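Local coordinates for protein beta-galactosidase (Marinomonas sp. ef1, PDB 6Y2K) that hydrolyses terminal beta-D-galactosyl residues of beta-galactosides as a cold-active, hexameric family GH42 glycoside hydrolase, at residues A[309-314]-A[345-350]; A[238-243]-A[259-264]. All blocks are in the same frame, centred on the assembly; numbering follows the deposited sequence.

Contact 1 (A[309-314]-A[345-350]); sequences RLWIME and GAELVS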
# COMPACT_ATOMS: atom_id res chain seq x y z
N ARG A 309 21.42 -20.65 41.19
CA ARG A 309 21.00 -21.99 40.77
C ARG A 309 19.71 -21.99 39.92
O ARG A 309 18.62 -21.64 40.40
CB ARG A 309 20.82 -22.87 42.00
CG ARG A 309 22.11 -23.04 42.79
CD ARG A 309 22.01 -24.19 43.78
NE ARG A 309 21.83 -25.47 43.11
CZ ARG A 309 21.40 -26.59 43.70
NH1 ARG A 309 21.08 -26.61 45.00
NH2 ARG A 309 21.27 -27.70 42.99
N LEU A 310 19.87 -22.39 38.65
CA LEU A 310 18.82 -22.35 37.64
C LEU A 310 18.65 -23.74 37.05
O LEU A 310 19.64 -24.36 36.67
CB LEU A 310 19.25 -21.42 36.50
CG LEU A 310 18.40 -21.39 35.22
CD1 LEU A 310 17.04 -20.78 35.51
CD2 LEU A 310 19.11 -20.62 34.12
N TRP A 311 17.40 -24.21 36.99
CA TRP A 311 17.00 -25.36 36.18
C TRP A 311 15.91 -24.93 35.19
O TRP A 311 15.24 -23.92 35.41
CB TRP A 311 16.40 -26.49 37.02
CG TRP A 311 17.29 -27.15 38.05
CD1 TRP A 311 18.61 -26.95 38.27
CD2 TRP A 311 16.87 -28.15 38.98
NE1 TRP A 311 19.06 -27.75 39.30
CE2 TRP A 311 18.00 -28.51 39.75
CE3 TRP A 311 15.65 -28.78 39.25
CZ2 TRP A 311 17.95 -29.46 40.78
CZ3 TRP A 311 15.59 -29.74 40.28
CH2 TRP A 311 16.74 -30.07 41.02
N ILE A 312 15.74 -25.70 34.12
CA ILE A 312 14.54 -25.63 33.31
C ILE A 312 13.79 -26.92 33.65
O ILE A 312 14.24 -28.01 33.27
CB ILE A 312 14.84 -25.53 31.80
CG1 ILE A 312 15.24 -24.09 31.41
CG2 ILE A 312 13.60 -25.90 30.97
CD1 ILE A 312 16.45 -23.52 32.11
N MET A 313 12.69 -26.81 34.39
CA MET A 313 11.90 -27.98 34.78
C MET A 313 11.08 -28.54 33.63
O MET A 313 10.85 -29.74 33.58
CB MET A 313 10.97 -27.64 35.94
CG MET A 313 10.30 -28.84 36.60
SD MET A 313 11.51 -29.90 37.43
CE MET A 313 11.77 -28.96 38.92
N GLU A 314 10.62 -27.66 32.73
CA GLU A 314 9.80 -28.07 31.58
C GLU A 314 10.28 -27.37 30.31
O GLU A 314 10.16 -26.15 30.18
CB GLU A 314 8.32 -27.75 31.82
CG GLU A 314 7.69 -28.36 33.07
CD GLU A 314 6.24 -27.98 33.28
OE1 GLU A 314 5.63 -27.41 32.35
OE2 GLU A 314 5.68 -28.25 34.38
N GLY A 345 23.78 -20.91 32.38
CA GLY A 345 24.15 -21.56 33.65
C GLY A 345 23.17 -22.59 34.18
O GLY A 345 23.29 -23.02 35.33
N ALA A 346 22.20 -23.01 33.36
CA ALA A 346 21.25 -24.02 33.81
C ALA A 346 22.01 -25.30 34.15
O ALA A 346 22.81 -25.78 33.35
CB ALA A 346 20.22 -24.31 32.73
N GLU A 347 21.77 -25.82 35.36
CA GLU A 347 22.35 -27.10 35.80
C GLU A 347 21.68 -28.25 35.08
O GLU A 347 22.33 -29.25 34.74
CB GLU A 347 22.15 -27.30 37.30
CG GLU A 347 22.77 -26.25 38.21
CD GLU A 347 22.55 -26.54 39.69
OE1 GLU A 347 21.77 -27.45 40.06
OE2 GLU A 347 23.15 -25.81 40.52
N LEU A 348 20.37 -28.11 34.86
CA LEU A 348 19.51 -29.17 34.38
C LEU A 348 18.51 -28.60 33.39
O LEU A 348 17.95 -27.55 33.65
CB LEU A 348 18.76 -29.76 35.58
CG LEU A 348 17.67 -30.80 35.31
CD1 LEU A 348 18.30 -32.04 34.69
CD2 LEU A 348 16.96 -31.12 36.61
N VAL A 349 18.29 -29.29 32.27
CA VAL A 349 17.18 -29.01 31.36
C VAL A 349 16.30 -30.25 31.28
O VAL A 349 16.74 -31.30 30.80
CB VAL A 349 17.69 -28.62 29.95
CG1 VAL A 349 16.55 -28.57 28.94
CG2 VAL A 349 18.42 -27.29 30.02
N SER A 350 15.06 -30.12 31.75
CA SER A 350 14.11 -31.22 31.80
C SER A 350 12.98 -30.99 30.80
O SER A 350 12.37 -29.92 30.78
CB SER A 350 13.59 -31.39 33.24
OG SER A 350 12.42 -32.19 33.31
O HOH W 1 22.78 -22.54 37.94
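Strands seven and eight of the TIM barrel, 310-315 and 348-352, run parallel, joined by the beta-alpha-beta crossover through helix 333-343. Glu347, immediately before strand 348-352, buries the most surface. With CG anti to the carbonyl carbon (chi1 -60°), its chain runs straight out to a carboxylate that meets Arg309 side-on: Arg309 NE lies 2.9 Å from Glu347 OE2 and Arg309 NH2 3.0 Å from Glu347 OE1. Both oxygens use their syn lone pairs, and the two groups are nearly coplanar (28°), a bidentate salt bridge. Glu347 OE1 takes a second bond, from Trp311 NE1 at 2.8 Å; the donor approaches from above the carboxylate plane, whereas the oxygen lies in the indole plane. This bond and Leu348 fix the indole from two directions, Leu348 CD2 sitting over one face of the six-membered ring, 3.9 Å from its centroid. On the opposite face, Ile312 CD1 reaches back to Ala346 CB. The backbone ladder pairs Glu347 N with Leu310 O, Ile312 N with Leu348 O and Ser350 N with Ile312 O. Beyond it, Ser350 OG, anti to its backbone N (chi1 164°), donates to Met313 O at 2.9 Å from above the carbonyl plane.

Contact 2 (A[238-243]-A[259-264]); sequences DLVHNY and LDVASW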
# COMPACT_ATOMS: atom_id res chain seq x y z
N ASP A 238 17.26 -30.92 47.28
CA ASP A 238 17.05 -29.59 46.69
C ASP A 238 15.56 -29.29 46.61
O ASP A 238 14.81 -30.06 46.01
CB ASP A 238 17.64 -29.51 45.28
CG ASP A 238 19.16 -29.51 45.27
OD1 ASP A 238 19.78 -28.92 46.16
OD2 ASP A 238 19.72 -30.06 44.31
N LEU A 239 15.14 -28.19 47.22
CA LEU A 239 13.74 -27.75 47.13
C LEU A 239 13.65 -26.71 46.02
O LEU A 239 14.43 -25.75 45.98
CB LEU A 239 13.27 -27.19 48.47
CG LEU A 239 13.52 -28.11 49.68
CD1 LEU A 239 12.95 -27.50 50.94
CD2 LEU A 239 12.93 -29.49 49.45
N VAL A 240 12.69 -26.92 45.12
CA VAL A 240 12.56 -26.15 43.89
C VAL A 240 11.09 -25.87 43.62
O VAL A 240 10.22 -26.62 44.08
CB VAL A 240 13.23 -26.90 42.71
CG1 VAL A 240 12.56 -28.24 42.42
CG2 VAL A 240 13.28 -26.06 41.44
N HIS A 241 10.82 -24.77 42.92
CA HIS A 241 9.52 -24.54 42.32
C HIS A 241 9.68 -24.23 40.83
O HIS A 241 10.74 -23.76 40.40
CB HIS A 241 8.74 -23.42 43.03
CG HIS A 241 7.34 -23.31 42.52
ND1 HIS A 241 6.37 -24.23 42.84
CD2 HIS A 241 6.78 -22.46 41.63
CE1 HIS A 241 5.25 -23.93 42.20
NE2 HIS A 241 5.48 -22.86 41.46
N ASN A 242 8.64 -24.55 40.05
CA ASN A 242 8.66 -24.34 38.60
C ASN A 242 7.87 -23.07 38.21
O ASN A 242 6.65 -23.06 38.21
CB ASN A 242 8.21 -25.60 37.82
CG ASN A 242 6.81 -26.08 38.18
OD1 ASN A 242 6.33 -25.90 39.30
ND2 ASN A 242 6.15 -26.71 37.21
N TYR A 243 8.63 -22.02 37.89
CA TYR A 243 8.09 -20.72 37.48
C TYR A 243 7.81 -20.69 35.98
O TYR A 243 8.14 -21.65 35.26
CB TYR A 243 9.07 -19.60 37.86
CG TYR A 243 9.51 -19.63 39.30
CD1 TYR A 243 8.57 -19.57 40.33
CD2 TYR A 243 10.86 -19.70 39.64
CE1 TYR A 243 8.97 -19.59 41.67
CE2 TYR A 243 11.27 -19.72 40.98
CZ TYR A 243 10.32 -19.67 41.99
OH TYR A 243 10.72 -19.68 43.32
N LEU A 259 13.72 -21.38 48.90
CA LEU A 259 14.02 -22.53 48.07
C LEU A 259 15.50 -22.56 47.72
O LEU A 259 16.22 -21.58 47.90
CB LEU A 259 13.16 -22.51 46.81
CG LEU A 259 11.65 -22.66 47.03
CD1 LEU A 259 10.89 -22.21 45.79
CD2 LEU A 259 11.27 -24.10 47.39
N ASP A 260 15.95 -23.71 47.22
CA ASP A 260 17.35 -23.91 46.84
C ASP A 260 17.63 -23.62 45.37
O ASP A 260 18.75 -23.25 45.02
CB ASP A 260 17.77 -25.35 47.15
CG ASP A 260 17.62 -25.68 48.61
OD1 ASP A 260 18.10 -24.89 49.47
OD2 ASP A 260 16.99 -26.72 48.92
N VAL A 261 16.62 -23.82 44.52
CA VAL A 261 16.79 -23.73 43.07
C VAL A 261 15.56 -23.02 42.49
O VAL A 261 14.44 -23.24 42.96
CB VAL A 261 16.86 -25.13 42.42
CG1 VAL A 261 17.03 -25.02 40.91
CG2 VAL A 261 17.99 -25.97 43.03
N ALA A 262 15.79 -22.18 41.48
CA ALA A 262 14.71 -21.63 40.67
C ALA A 262 14.67 -22.44 39.39
O ALA A 262 15.67 -22.54 38.69
CB ALA A 262 14.97 -20.17 40.36
N SER A 263 13.52 -23.03 39.10
CA SER A 263 13.31 -23.70 37.82
C SER A 263 12.21 -22.99 37.07
O SER A 263 11.40 -22.28 37.68
CB SER A 263 12.98 -25.18 37.99
OG SER A 263 11.68 -25.38 38.50
N TRP A 264 12.17 -23.17 35.76
CA TRP A 264 11.09 -22.59 34.97
C TRP A 264 10.73 -23.39 33.74
O TRP A 264 11.43 -24.33 33.36
CB TRP A 264 11.37 -21.10 34.67
CG TRP A 264 12.25 -20.86 33.50
CD1 TRP A 264 13.60 -21.05 33.44
CD2 TRP A 264 11.85 -20.32 32.24
NE1 TRP A 264 14.07 -20.69 32.19
CE2 TRP A 264 13.02 -20.23 31.44
CE3 TRP A 264 10.63 -19.89 31.71
CZ2 TRP A 264 12.99 -19.75 30.13
CZ3 TRP A 264 10.59 -19.42 30.39
CH2 TRP A 264 11.77 -19.34 29.62
O HOH W 2 13.33 -20.61 43.57
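Barrel strands 238-244 and 261-266 pair in parallel. Just ahead of strand 261-266, Asp260 turns its side chain toward the start of strand 238-244. Asp260 OD2 accepts from Leu239 N at 2.9 Å through its anti lone pair, almost straight (175°), while Leu239 O receives both Asp260 N, at 2.8 Å, and the longer bond from Val261 N. Asp260 OD2 also forms a salt bridge with Arg231, and Asp238 OD1 one with Arg309, which probably eases repulsion between the carboxylates. Leu259 packs its CD2 against Leu239 CB and sends CD1 tip to tip toward Tyr243 OH. The two strands, fifth and sixth of the TIM barrel, are linked through helix 252-256; Val240 and Ser263 share one face. Val240 CG2 packs against Val261 CB and lies 3.4 Å from Ser263 OG. Ser263, its OG between backbone N and carbonyl carbon (chi1 72°), gives His241 O a 2.7 Å bond from OG, well above the carbonyl plane, beside that from its N. On the other face, Ala262 CB meets the Tyr243 ring edge at CE2, 3.8 Å away. Tyr243 N hydrogen-bonds to Ser263 O from above the carbonyl plane, and a water bridges Tyr243 OH to Val261 O.

In the fold
Following the chain from the N terminus, strand 238-244 comes first, and contact 2 closes the short excursion through helix 252-256 when 259-264 returns beside it. The chain then passes through three helices, the last of them 294-305, into 309-314, and contact 1 closes the next loop after helix 333-343. The two loops are in series, neither nesting nor crossing. Because strand 310-315 neighbours 261-266, the contacts form consecutive parts of one closed parallel barrel, strands five to eight, with centres about 9 Å apart. They meet directly: Arg309 NH1 forms a salt bridge to Asp238 OD1, and Trp311 N probably donates to Ala262 O. Met313 CB packs against Ser263 OG.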